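PDB 1IXK: methyltransferase from Pyrococcus horikoshii, which probably transfers a methyl group from S-adenosyl-L-methionine to carbon 5 of cytidine in RNA, perhaps tRNA. Local coordinates for residues 26-31 and 247-252; 123-128 and 226-231; 253-258 and 276-281; 260-265 and 288-293. One frame throughout, in Å; residues are numbered along the deposited sequence.

Contact 1: 26-31 and 247-252; sequences QLWGER and CSLEPE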
loop_
_atom_site.group_PDB
_atom_site.type_symbol
_atom_site.label_atom_id
_atom_site.label_comp_id
_atom_site.label_asym_id
_atom_site.label_seq_id
_atom_site.Cartn_x
_atom_site.Cartn_y
_atom_site.Cartn_z
ATOM N N GLN A 26 16.479 3.148 18.326
ATOM C CA GLN A 26 17.435 4.012 17.633
ATOM C C GLN A 26 16.746 4.850 16.559
ATOM O O GLN A 26 17.193 5.951 16.227
ATOM C CB GLN A 26 18.534 3.177 16.984
ATOM C CG GLN A 26 19.341 2.358 17.964
ATOM C CD GLN A 26 20.450 1.587 17.292
ATOM O OE1 GLN A 26 20.220 0.877 16.314
ATOM N NE2 GLN A 26 21.663 1.716 17.815
ATOM N N LEU A 27 15.651 4.327 16.019
ATOM C CA LEU A 27 14.917 5.025 14.975
ATOM C C LEU A 27 13.891 6.014 15.509
ATOM O O LEU A 27 13.741 7.111 14.964
ATOM C CB LEU A 27 14.220 4.009 14.061
ATOM C CG LEU A 27 15.150 3.163 13.183
ATOM C CD1 LEU A 27 14.373 2.034 12.527
ATOM C CD2 LEU A 27 15.801 4.058 12.132
ATOM N N TRP A 28 13.200 5.642 16.582
ATOM C CA TRP A 28 12.154 6.502 17.128
ATOM C C TRP A 28 12.254 6.854 18.611
ATOM O O TRP A 28 11.384 7.546 19.138
ATOM C CB TRP A 28 10.788 5.863 16.843
ATOM C CG TRP A 28 10.541 5.636 15.375
ATOM C CD1 TRP A 28 10.308 6.587 14.428
ATOM C CD2 TRP A 28 10.569 4.379 14.681
ATOM N NE1 TRP A 28 10.187 6.007 13.188
ATOM C CE2 TRP A 28 10.338 4.650 13.316
ATOM C CE3 TRP A 28 10.756 3.050 15.084
ATOM C CZ2 TRP A 28 10.306 3.642 12.344
ATOM C CZ3 TRP A 28 10.725 2.047 14.121
ATOM C CH2 TRP A 28 10.495 2.349 12.767
ATOM N N GLY A 29 13.303 6.390 19.284
ATOM C CA GLY A 29 13.447 6.694 20.699
ATOM C C GLY A 29 12.288 6.150 21.513
ATOM O O GLY A 29 11.783 5.067 21.223
ATOM N N GLU A 30 11.854 6.901 22.522
ATOM C CA GLU A 30 10.749 6.466 23.379
ATOM C C GLU A 30 9.449 6.181 22.625
ATOM O O GLU A 30 8.614 5.409 23.095
ATOM C CB GLU A 30 10.482 7.494 24.486
ATOM C CG GLU A 30 10.257 8.924 24.003
ATOM C CD GLU A 30 11.551 9.700 23.814
ATOM O OE1 GLU A 30 12.385 9.297 22.970
ATOM O OE2 GLU A 30 11.735 10.720 24.514
ATOM N N ARG A 31 9.275 6.794 21.459
ATOM C CA ARG A 31 8.068 6.566 20.669
ATOM C C ARG A 31 8.018 5.105 20.213
ATOM O O ARG A 31 6.953 4.580 19.881
ATOM C CB ARG A 31 8.041 7.493 19.447
ATOM C CG ARG A 31 6.778 7.358 18.602
ATOM C CD ARG A 31 6.855 8.180 17.326
ATOM N NE ARG A 31 5.648 8.031 16.519
ATOM C CZ ARG A 31 5.434 8.651 15.361
ATOM N NH1 ARG A 31 6.351 9.467 14.864
ATOM N NH2 ARG A 31 4.298 8.457 14.702
ATOM N N CYS A 247 4.415 -2.390 3.780
ATOM C CA CYS A 247 3.794 -2.350 5.094
ATOM C C CYS A 247 4.860 -2.751 6.097
ATOM O O CYS A 247 4.614 -3.521 7.022
ATOM C CB CYS A 247 2.610 -3.307 5.166
ATOM S SG CYS A 247 1.066 -2.553 4.568
ATOM N N SER A 248 6.056 -2.210 5.895
ATOM C CA SER A 248 7.191 -2.497 6.758
ATOM C C SER A 248 7.714 -1.224 7.405
ATOM O O SER A 248 7.619 -0.142 6.829
ATOM C CB SER A 248 8.310 -3.145 5.936
ATOM O OG SER A 248 9.511 -3.257 6.683
ATOM N N LEU A 249 8.268 -1.360 8.605
ATOM C CA LEU A 249 8.839 -0.224 9.317
ATOM C C LEU A 249 10.343 -0.143 9.062
ATOM O O LEU A 249 10.975 0.876 9.355
ATOM C CB LEU A 249 8.619 -0.373 10.823
ATOM C CG LEU A 249 7.187 -0.312 11.343
ATOM C CD1 LEU A 249 7.171 -0.699 12.819
ATOM C CD2 LEU A 249 6.637 1.088 11.130
ATOM N N GLU A 250 10.907 -1.210 8.503
ATOM C CA GLU A 250 12.351 -1.285 8.262
ATOM C C GLU A 250 12.889 -0.366 7.173
ATOM O O GLU A 250 12.430 -0.398 6.029
ATOM C CB GLU A 250 12.778 -2.723 7.913
ATOM C CG GLU A 250 12.179 -3.837 8.767
ATOM C CD GLU A 250 12.280 -3.579 10.256
ATOM O OE1 GLU A 250 13.321 -3.064 10.716
ATOM O OE2 GLU A 250 11.313 -3.901 10.972
ATOM N N PRO A 251 13.888 0.461 7.514
ATOM C CA PRO A 251 14.464 1.367 6.517
ATOM C C PRO A 251 15.062 0.588 5.342
ATOM O O PRO A 251 15.066 1.072 4.215
ATOM C CB PRO A 251 15.531 2.119 7.308
ATOM C CG PRO A 251 14.959 2.162 8.694
ATOM C CD PRO A 251 14.411 0.754 8.859
ATOM N N GLU A 252 15.561 -0.621 5.608
ATOM C CA GLU A 252 16.164 -1.434 4.552
ATOM C C GLU A 252 15.198 -1.775 3.420
ATOM O O GLU A 252 15.618 -1.948 2.275
ATOM C CB GLU A 252 16.755 -2.736 5.125
ATOM C CG GLU A 252 18.024 -2.551 5.965
ATOM C CD GLU A 252 17.744 -2.248 7.423
ATOM O OE1 GLU A 252 16.576 -1.937 7.765
ATOM O OE2 GLU A 252 18.703 -2.317 8.232
#

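Contact 2: 123-128 and 226-231; sequences ADMAAA and MRLLEK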
loop_
_atom_site.group_PDB
_atom_site.type_symbol
_atom_site.label_atom_id
_atom_site.label_comp_id
_atom_site.label_asym_id
_atom_site.label_seq_id
_atom_site.Cartn_x
_atom_site.Cartn_y
_atom_site.Cartn_z
ATOM N N ALA A 123 0.217 -0.967 -14.835
ATOM C CA ALA A 123 0.547 -2.296 -14.340
ATOM C C ALA A 123 0.531 -2.328 -12.816
ATOM O O ALA A 123 0.989 -1.394 -12.161
ATOM C CB ALA A 123 1.925 -2.733 -14.851
ATOM N N ASP A 124 -0.032 -3.395 -12.254
ATOM C CA ASP A 124 -0.035 -3.586 -10.806
ATOM C C ASP A 124 0.955 -4.734 -10.639
ATOM O O ASP A 124 0.699 -5.840 -11.097
ATOM C CB ASP A 124 -1.413 -4.013 -10.298
ATOM C CG ASP A 124 -1.480 -4.064 -8.780
ATOM O OD1 ASP A 124 -0.405 -4.171 -8.143
ATOM O OD2 ASP A 124 -2.601 -4.006 -8.223
HETATM N N MSE A 125 2.096 -4.471 -10.013
HETATM C CA MSE A 125 3.106 -5.506 -9.847
HETATM C C MSE A 125 2.962 -6.320 -8.567
HETATM O O MSE A 125 3.883 -7.034 -8.175
HETATM C CB MSE A 125 4.506 -4.883 -9.919
HETATM C CG MSE A 125 4.925 -4.466 -11.334
HETATM SE SE MSE A 125 6.586 -3.768 -11.347
HETATM C CE MSE A 125 7.591 -5.305 -11.253
ATOM N N ALA A 126 1.801 -6.225 -7.930
ATOM C CA ALA A 126 1.549 -6.956 -6.689
ATOM C C ALA A 126 1.665 -8.462 -6.876
ATOM O O ALA A 126 1.418 -8.986 -7.964
ATOM C CB ALA A 126 0.163 -6.616 -6.154
ATOM N N ALA A 127 2.048 -9.154 -5.809
ATOM C CA ALA A 127 2.163 -10.606 -5.848
ATOM C C ALA A 127 0.750 -11.178 -5.790
ATOM O O ALA A 127 0.459 -12.221 -6.377
ATOM C CB ALA A 127 2.977 -11.102 -4.661
ATOM N N ALA A 128 -0.127 -10.480 -5.077
ATOM C CA ALA A 128 -1.515 -10.900 -4.938
ATOM C C ALA A 128 -2.443 -9.754 -5.331
ATOM O O ALA A 128 -3.024 -9.090 -4.475
ATOM C CB ALA A 128 -1.786 -11.331 -3.506
HETATM N N MSE A 226 14.134 -4.516 -4.506
HETATM C CA MSE A 226 15.062 -3.888 -5.437
HETATM C C MSE A 226 14.851 -4.475 -6.834
HETATM O O MSE A 226 14.778 -3.743 -7.818
HETATM C CB MSE A 226 16.513 -4.117 -4.976
HETATM C CG MSE A 226 16.928 -3.320 -3.723
HETATM SE SE MSE A 226 18.569 -3.766 -3.082
HETATM C CE MSE A 226 19.640 -3.172 -4.366
ATOM N N ARG A 227 14.748 -5.798 -6.920
ATOM C CA ARG A 227 14.548 -6.457 -8.211
ATOM C C ARG A 227 13.260 -5.995 -8.868
ATOM O O ARG A 227 13.235 -5.697 -10.061
ATOM C CB ARG A 227 14.484 -7.980 -8.051
ATOM C CG ARG A 227 15.790 -8.658 -7.721
ATOM C CD ARG A 227 15.567 -10.156 -7.510
ATOM N NE ARG A 227 16.796 -10.838 -7.114
ATOM C CZ ARG A 227 17.823 -11.066 -7.927
ATOM N NH1 ARG A 227 17.774 -10.671 -9.192
ATOM N NH2 ARG A 227 18.906 -11.679 -7.468
ATOM N N LEU A 228 12.187 -5.954 -8.084
ATOM C CA LEU A 228 10.889 -5.533 -8.596
ATOM C C LEU A 228 10.910 -4.077 -9.054
ATOM O O LEU A 228 10.401 -3.748 -10.123
ATOM C CB LEU A 228 9.813 -5.724 -7.519
ATOM C CG LEU A 228 9.477 -7.185 -7.195
ATOM C CD1 LEU A 228 8.676 -7.277 -5.908
ATOM C CD2 LEU A 228 8.720 -7.790 -8.361
ATOM N N LEU A 229 11.508 -3.210 -8.245
ATOM C CA LEU A 229 11.576 -1.794 -8.583
ATOM C C LEU A 229 12.369 -1.569 -9.868
ATOM O O LEU A 229 11.993 -0.741 -10.698
ATOM C CB LEU A 229 12.193 -1.015 -7.423
ATOM C CG LEU A 229 12.298 0.503 -7.593
ATOM C CD1 LEU A 229 10.927 1.098 -7.912
ATOM C CD2 LEU A 229 12.866 1.101 -6.320
ATOM N N GLU A 230 13.463 -2.307 -10.042
ATOM C CA GLU A 230 14.261 -2.167 -11.254
ATOM C C GLU A 230 13.476 -2.633 -12.483
ATOM O O GLU A 230 13.495 -1.970 -13.518
ATOM C CB GLU A 230 15.574 -2.949 -11.136
ATOM C CG GLU A 230 16.379 -2.990 -12.422
ATOM C CD GLU A 230 17.846 -3.314 -12.189
ATOM O OE1 GLU A 230 18.148 -4.099 -11.268
ATOM O OE2 GLU A 230 18.695 -2.789 -12.943
ATOM N N LYS A 231 12.779 -3.764 -12.378
ATOM C CA LYS A 231 11.994 -4.253 -13.512
ATOM C C LYS A 231 10.867 -3.271 -13.851
ATOM O O LYS A 231 10.550 -3.055 -15.021
ATOM C CB LYS A 231 11.388 -5.631 -13.209
ATOM C CG LYS A 231 12.404 -6.759 -13.038
ATOM C CD LYS A 231 13.335 -6.884 -14.247
ATOM C CE LYS A 231 12.558 -7.118 -15.534
ATOM N NZ LYS A 231 13.449 -7.205 -16.729
#

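Contact 3: 253-258 and 276-281; sequences ENEFVI and EPALTN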
loop_
_atom_site.group_PDB
_atom_site.type_symbol
_atom_site.label_atom_id
_atom_site.label_comp_id
_atom_site.label_asym_id
_atom_site.label_seq_id
_atom_site.Cartn_x
_atom_site.Cartn_y
_atom_site.Cartn_z
ATOM N N GLU A 253 13.911 -1.883 3.739
ATOM C CA GLU A 253 12.905 -2.209 2.733
ATOM C C GLU A 253 12.226 -0.952 2.205
ATOM O O GLU A 253 11.445 -1.016 1.250
ATOM C CB GLU A 253 11.823 -3.121 3.330
ATOM C CG GLU A 253 12.317 -4.432 3.903
ATOM C CD GLU A 253 11.210 -5.187 4.618
ATOM O OE1 GLU A 253 10.289 -5.691 3.942
ATOM O OE2 GLU A 253 11.254 -5.259 5.863
ATOM N N ASN A 254 12.521 0.186 2.828
ATOM C CA ASN A 254 11.901 1.450 2.444
ATOM C C ASN A 254 12.882 2.511 1.933
ATOM O O ASN A 254 13.230 2.537 0.745
ATOM C CB ASN A 254 11.112 2.021 3.632
ATOM C CG ASN A 254 9.979 1.106 4.080
ATOM O OD1 ASN A 254 9.418 0.359 3.281
ATOM N ND2 ASN A 254 9.621 1.185 5.357
ATOM N N GLU A 255 13.310 3.390 2.834
ATOM C CA GLU A 255 14.242 4.464 2.493
ATOM C C GLU A 255 15.508 3.996 1.775
ATOM O O GLU A 255 15.973 4.649 0.838
ATOM C CB GLU A 255 14.638 5.238 3.755
ATOM C CG GLU A 255 13.521 6.112 4.330
ATOM C CD GLU A 255 12.594 5.385 5.293
ATOM O OE1 GLU A 255 12.733 4.157 5.470
ATOM O OE2 GLU A 255 11.717 6.056 5.876
ATOM N N PHE A 256 16.075 2.881 2.222
ATOM C CA PHE A 256 17.294 2.344 1.606
ATOM C C PHE A 256 17.067 1.955 0.146
ATOM O O PHE A 256 17.935 2.157 -0.708
ATOM C CB PHE A 256 17.781 1.109 2.367
ATOM C CG PHE A 256 18.489 1.415 3.659
ATOM C CD1 PHE A 256 18.392 2.668 4.254
ATOM C CD2 PHE A 256 19.229 0.426 4.302
ATOM C CE1 PHE A 256 19.022 2.935 5.473
ATOM C CE2 PHE A 256 19.859 0.681 5.519
ATOM C CZ PHE A 256 19.753 1.940 6.105
ATOM N N VAL A 257 15.906 1.377 -0.136
ATOM C CA VAL A 257 15.586 0.966 -1.495
ATOM C C VAL A 257 15.371 2.196 -2.362
ATOM O O VAL A 257 15.824 2.246 -3.509
ATOM C CB VAL A 257 14.315 0.093 -1.531
ATOM C CG1 VAL A 257 13.951 -0.244 -2.972
ATOM C CG2 VAL A 257 14.540 -1.177 -0.729
ATOM N N ILE A 258 14.679 3.191 -1.811
ATOM C CA ILE A 258 14.421 4.426 -2.548
ATOM C C ILE A 258 15.730 5.188 -2.807
ATOM O O ILE A 258 15.935 5.711 -3.902
ATOM C CB ILE A 258 13.415 5.329 -1.792
ATOM C CG1 ILE A 258 12.088 4.581 -1.627
ATOM C CG2 ILE A 258 13.160 6.619 -2.570
ATOM C CD1 ILE A 258 11.550 4.028 -2.924
ATOM N N GLU A 276 3.717 11.057 7.696
ATOM C CA GLU A 276 4.857 11.789 8.215
ATOM C C GLU A 276 5.993 11.660 7.204
ATOM O O GLU A 276 5.983 10.771 6.356
ATOM C CB GLU A 276 5.270 11.218 9.573
ATOM C CG GLU A 276 4.277 11.532 10.686
ATOM C CD GLU A 276 4.599 10.826 11.983
ATOM O OE1 GLU A 276 5.768 10.883 12.417
ATOM O OE2 GLU A 276 3.679 10.223 12.579
ATOM N N PRO A 277 6.979 12.559 7.271
ATOM C CA PRO A 277 8.106 12.505 6.336
ATOM C C PRO A 277 8.874 11.205 6.521
ATOM O O PRO A 277 8.989 10.712 7.644
ATOM C CB PRO A 277 8.951 13.715 6.737
ATOM C CG PRO A 277 7.959 14.636 7.388
ATOM C CD PRO A 277 7.112 13.705 8.189
ATOM N N ALA A 278 9.392 10.648 5.429
ATOM C CA ALA A 278 10.171 9.422 5.515
ATOM C C ALA A 278 11.441 9.770 6.282
ATOM O O ALA A 278 11.761 10.946 6.456
ATOM C CB ALA A 278 10.517 8.903 4.116
ATOM N N LEU A 279 12.164 8.753 6.738
ATOM C CA LEU A 279 13.385 8.961 7.510
ATOM C C LEU A 279 14.588 9.300 6.631
ATOM O O LEU A 279 14.868 8.589 5.668
ATOM C CB LEU A 279 13.679 7.702 8.330
ATOM C CG LEU A 279 12.559 7.230 9.262
ATOM C CD1 LEU A 279 12.892 5.844 9.810
ATOM C CD2 LEU A 279 12.372 8.225 10.392
ATOM N N THR A 280 15.300 10.382 6.957
ATOM C CA THR A 280 16.474 10.764 6.167
ATOM C C THR A 280 17.790 10.545 6.909
ATOM O O THR A 280 18.863 10.822 6.371
ATOM C CB THR A 280 16.421 12.241 5.710
ATOM O OG1 THR A 280 16.377 13.095 6.853
ATOM C CG2 THR A 280 15.203 12.487 4.839
ATOM N N ASN A 281 17.708 10.073 8.150
ATOM C CA ASN A 281 18.911 9.791 8.931
ATOM C C ASN A 281 18.703 8.525 9.764
ATOM O O ASN A 281 19.009 8.497 10.950
ATOM C CB ASN A 281 19.246 10.960 9.867
ATOM C CG ASN A 281 20.667 10.881 10.408
ATOM O OD1 ASN A 281 20.948 11.319 11.524
ATOM N ND2 ASN A 281 21.573 10.333 9.605
#

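Contact 4: 260-265 and 288-293; sequences WALDNF and SEEIKN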
loop_
_atom_site.group_PDB
_atom_site.type_symbol
_atom_site.label_atom_id
_atom_site.label_comp_id
_atom_site.label_asym_id
_atom_site.label_seq_id
_atom_site.Cartn_x
_atom_site.Cartn_y
_atom_site.Cartn_z
ATOM N N TRP A 260 18.634 3.892 -3.073
ATOM C CA TRP A 260 19.327 3.105 -4.079
ATOM C C TRP A 260 18.775 3.441 -5.462
ATOM O O TRP A 260 19.532 3.616 -6.412
ATOM C CB TRP A 260 19.159 1.608 -3.806
ATOM C CG TRP A 260 19.661 0.763 -4.933
ATOM C CD1 TRP A 260 20.964 0.600 -5.324
ATOM C CD2 TRP A 260 18.871 -0.003 -5.843
ATOM N NE1 TRP A 260 21.030 -0.223 -6.426
ATOM C CE2 TRP A 260 19.759 -0.607 -6.765
ATOM C CE3 TRP A 260 17.495 -0.239 -5.974
ATOM C CZ2 TRP A 260 19.316 -1.433 -7.801
ATOM C CZ3 TRP A 260 17.053 -1.061 -7.006
ATOM C CH2 TRP A 260 17.964 -1.647 -7.906
ATOM N N ALA A 261 17.454 3.542 -5.573
ATOM C CA ALA A 261 16.831 3.857 -6.856
ATOM C C ALA A 261 17.259 5.237 -7.355
ATOM O O ALA A 261 17.537 5.417 -8.540
ATOM C CB ALA A 261 15.313 3.797 -6.733
ATOM N N LEU A 262 17.301 6.209 -6.449
ATOM C CA LEU A 262 17.702 7.562 -6.813
ATOM C C LEU A 262 19.157 7.572 -7.285
ATOM O O LEU A 262 19.512 8.320 -8.194
ATOM C CB LEU A 262 17.545 8.507 -5.614
ATOM C CG LEU A 262 16.126 8.827 -5.126
ATOM C CD1 LEU A 262 16.203 9.552 -3.788
ATOM C CD2 LEU A 262 15.403 9.676 -6.155
ATOM N N ASP A 263 19.993 6.739 -6.672
ATOM C CA ASP A 263 21.415 6.665 -7.041
ATOM C C ASP A 263 21.644 5.827 -8.287
ATOM O O ASP A 263 22.569 6.076 -9.063
ATOM C CB ASP A 263 22.258 6.016 -5.933
ATOM C CG ASP A 263 22.231 6.775 -4.629
ATOM O OD1 ASP A 263 21.871 7.967 -4.626
ATOM O OD2 ASP A 263 22.600 6.166 -3.599
ATOM N N ASN A 264 20.804 4.819 -8.468
ATOM C CA ASN A 264 20.964 3.893 -9.577
ATOM C C ASN A 264 20.221 4.200 -10.880
ATOM O O ASN A 264 20.678 3.808 -11.955
ATOM C CB ASN A 264 20.590 2.495 -9.087
ATOM C CG ASN A 264 21.212 1.408 -9.919
ATOM O OD1 ASN A 264 22.435 1.268 -9.952
ATOM N ND2 ASN A 264 20.375 0.634 -10.607
ATOM N N PHE A 265 19.088 4.893 -10.804
ATOM C CA PHE A 265 18.327 5.193 -12.015
ATOM C C PHE A 265 18.093 6.682 -12.237
ATOM O O PHE A 265 18.355 7.498 -11.361
ATOM C CB PHE A 265 16.974 4.485 -11.982
ATOM C CG PHE A 265 17.067 3.014 -11.681
ATOM C CD1 PHE A 265 16.892 2.545 -10.387
ATOM C CD2 PHE A 265 17.325 2.103 -12.697
ATOM C CE1 PHE A 265 16.974 1.182 -10.103
ATOM C CE2 PHE A 265 17.410 0.738 -12.427
ATOM C CZ PHE A 265 17.231 0.278 -11.124
ATOM N N SER A 288 19.427 11.236 1.118
ATOM C CA SER A 288 19.093 12.447 0.375
ATOM C C SER A 288 17.876 13.140 0.981
ATOM O O SER A 288 16.902 12.484 1.354
ATOM C CB SER A 288 18.803 12.105 -1.085
ATOM O OG SER A 288 19.906 11.439 -1.677
ATOM N N GLU A 289 17.939 14.464 1.080
ATOM C CA GLU A 289 16.831 15.244 1.619
ATOM C C GLU A 289 15.591 14.971 0.769
ATOM O O GLU A 289 14.465 15.060 1.251
ATOM C CB GLU A 289 17.178 16.739 1.586
ATOM C CG GLU A 289 16.052 17.686 2.004
ATOM C CD GLU A 289 15.748 17.669 3.498
ATOM O OE1 GLU A 289 16.460 16.987 4.261
ATOM O OE2 GLU A 289 14.788 18.356 3.912
ATOM N N GLU A 290 15.810 14.629 -0.495
ATOM C CA GLU A 290 14.720 14.336 -1.423
ATOM C C GLU A 290 13.805 13.218 -0.902
ATOM O O GLU A 290 12.617 13.164 -1.234
ATOM C CB GLU A 290 15.306 13.972 -2.798
ATOM C CG GLU A 290 14.340 13.332 -3.785
ATOM C CD GLU A 290 14.870 13.340 -5.221
ATOM O OE1 GLU A 290 16.088 13.111 -5.419
ATOM O OE2 GLU A 290 14.067 13.570 -6.152
ATOM N N ILE A 291 14.358 12.345 -0.069
ATOM C CA ILE A 291 13.598 11.238 0.510
ATOM C C ILE A 291 12.432 11.741 1.365
ATOM O O ILE A 291 11.474 11.009 1.604
ATOM C CB ILE A 291 14.514 10.331 1.370
ATOM C CG1 ILE A 291 15.571 9.675 0.481
ATOM C CG2 ILE A 291 13.696 9.246 2.069
ATOM C CD1 ILE A 291 14.998 8.744 -0.554
ATOM N N LYS A 292 12.500 12.988 1.830
ATOM C CA LYS A 292 11.401 13.519 2.634
ATOM C C LYS A 292 10.109 13.653 1.826
ATOM O O LYS A 292 9.048 13.940 2.386
ATOM C CB LYS A 292 11.776 14.861 3.272
ATOM C CG LYS A 292 12.814 14.703 4.366
ATOM C CD LYS A 292 12.802 15.844 5.360
ATOM C CE LYS A 292 13.816 15.595 6.470
ATOM N NZ LYS A 292 13.772 16.664 7.504
ATOM N N ASN A 293 10.199 13.446 0.514
ATOM C CA ASN A 293 9.018 13.485 -0.352
ATOM C C ASN A 293 8.233 12.195 -0.107
ATOM O O ASN A 293 7.019 12.132 -0.329
ATOM C CB ASN A 293 9.421 13.571 -1.829
ATOM C CG ASN A 293 9.725 14.993 -2.273
ATOM O OD1 ASN A 293 8.835 15.836 -2.328
ATOM N ND2 ASN A 293 10.986 15.263 -2.590
#

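Contact 1: 26-31 and 247-252
Leu27 and Pro251 meet tip to tip, joining the end of helix 18-28 to the loop after strand 240-246: CD1 of Leu27 lies 3.9 Å from CG of Pro251, and CD2 is almost as near to the same atom. Trp28 comes in with the far corner of its six-membered ring, CH2 standing 3.8 Å from CB of Leu249. With CG anti to the carbonyl carbon (chi1 -58°), the indole reaches out from the helix end to the loop, while CB of its own neighbour Leu27 rests over the rim of one face.

Polar groups frame this patch without bonding directly across it. The carbonyl O of Leu249 sits at the indole edge, 3.7 Å from CH2 of Trp28; it accepts a hydrogen bond from Arg296, and Trp28 NE1 is bonded to Tyr298. Inside the loop, Ser248 OG accepts a hydrogen bond from the backbone N-H of Glu250, 3.1 Å from N to OG, an ST turn. Glu250 and Glu252 add salt bridges to Arg23 of helix 18-28. The contact is consistent with the N-terminal region of an RsmB/NOP protein packing on the loop that carries Cys247, the predicted nucleophile of its methyltransferase domain, here disulfide-bonded to Cys197.

Contact 2: 123-128 and 226-231
Met125, the first residue beyond strand 121-124, faces helix 215-235 across 7.9 Å between its CA and that of Leu228, with no backbone hydrogen bond between the segments. Met125, a selenomethionine, makes the contact with its terminal methyl. Its chain runs straight out through chi2 and then bends at chi3 (78°), which brings CE to 3.4 Å from the carbonyl O of Leu228, while SE stays 4.0 Å from that oxygen. The two side chains run antiparallel alongside one another, and CE of Met125 meets CD2 of Leu228 at 4.0 Å. Lys231, one turn further on, adds only its CB at the margin; its amine leads away to a salt bridge with Glu234.

At Met125 the chain is held by an Asx turn: Asp124 OD1 accepts the N-H of Ala126, 3.0 Å from N to OD1 and from above the carboxylate plane, at the start of the loop predicted to bind S-adenosyl-L-methionine. The other carboxylate oxygen, OD2, is hydrogen-bonded to Thr133.

Strand 188-194 runs parallel to strand 121-124 and its side chains pack on both partners, Ile191 against Met125 and Leu193 against Leu228. Helix 255-264 takes another side of helix 215-235, through Leu229.

Contact 3: 253-258 and 276-281
Glu255 OE2 is gripped by two groups: the backbone N-H of Leu279, at 2.9 Å from Leu279 N to Glu255 OE2, and the guanidinium of Arg296, which forms a salt bridge through NE. The bond from Leu279 is nearly straight, 164° at the hydrogen, and reaches the carboxylate oxygen on its anti side, tilted out of the plane. The salt bridge to Arg296 probably favours the charged form of this buried glutamate.

Chi1 (-71°) sets Glu255 CG against the carbonyl O of Leu279, 3.1 Å away, an oxygen that has no hydrogen-bonding partner in the model. The bend at chi2 (87°) then turns the carboxylate toward the Leu279 N-H rather than letting the chain run straight out.

Glu255 opens helix 255-264, directly after Asn254 at the N-cap position, and the chain at 276-281 leaves the short strand 276-277, which pairs antiparallel with strand 295-297. The glutamate thus ties the first turn of a helix flanking the open beta sheet of the methyltransferase domain to the chain just beyond strand 276-277, an outlying strand of that sheet.

Apolar atoms close round the same oxygen. CB of Ala278 comes within 3.6 Å of Glu255 OE2, and CB of Leu279, whose side chain crosses the glutamate at an angle, within 3.5 Å of that oxygen. Phe308 of strand 307-314 packs on both Glu255 and Ala278.

Contact 4: 260-265 and 288-293
Leu262 carries the contact with Glu290 and Ile291, pushing both of its methyl groups from the last turns of helix 255-264 toward the 3-10 segment 289-293. Before it, Trp260 and Ala261 turn to helix 215-235, where they pack on Met226 and Leu229, so the two sides of this stretch of helix serve different neighbours. The branches of Leu262 divide the contact unequally: CD1 of Leu262 meets CD1 of Ile291 at 3.5 Å, a close pairing of methyl groups, and also borders Glu290 OE1, while CD2 of Leu262 lies against the carboxylate, 3.6 Å from OE1 of Glu290. Beyond Leu262, Asp263 bonds through OD1 to Gln259, and Phe265, where the helix geometry ends, packs on Leu233.

On the other side, Glu290 keeps an extended chain, chi1 166° and chi2 165°, which carries its carboxylate across the leucine; its other oxygen, OE2, accepts the backbone N-H of Leu269. Ile291 reaches with CD1 to the helix.

Within 288-293, Glu290 O receives two bonds from Asn293, one from its backbone N and one from ND2. The ND2 of Asn293 approaches Glu290 O at 3.0 Å, in the carbonyl plane and on a lone pair. The backbone bond closes a 3-10 turn, and the ND2 bond adds a second donor to the same oxygen. The 3-10 connection between strands 276-277 and 295-297 thus packs on helix 255-264, one of the helices flanking the sheet of the Rossmann-like methyltransferase fold.

Contacts 3 and 4 lie closest, their centres about 9 Å apart. Both use helix 255-264, and their segments alternate along the chain, so the connection from strand 276-277 to strand 295-297 is held to that helix at two levels. Contact 1 is about 10 Å from contact 3, centre to centre, and runs straight into it, since residue 252 is followed by 253; Ser248 is probably hydrogen-bonded to Glu253 through OG and to Asn254 through its carbonyl O. Contact 2, about 24 Å from contact 1, falls between the latter's segments in sequence. It meets contacts 3 and 4 where helix 215-235 packs on helix 255-264. The N-terminal region, predicted cofactor loop and C-terminal strands are thereby joined through neighbouring elements.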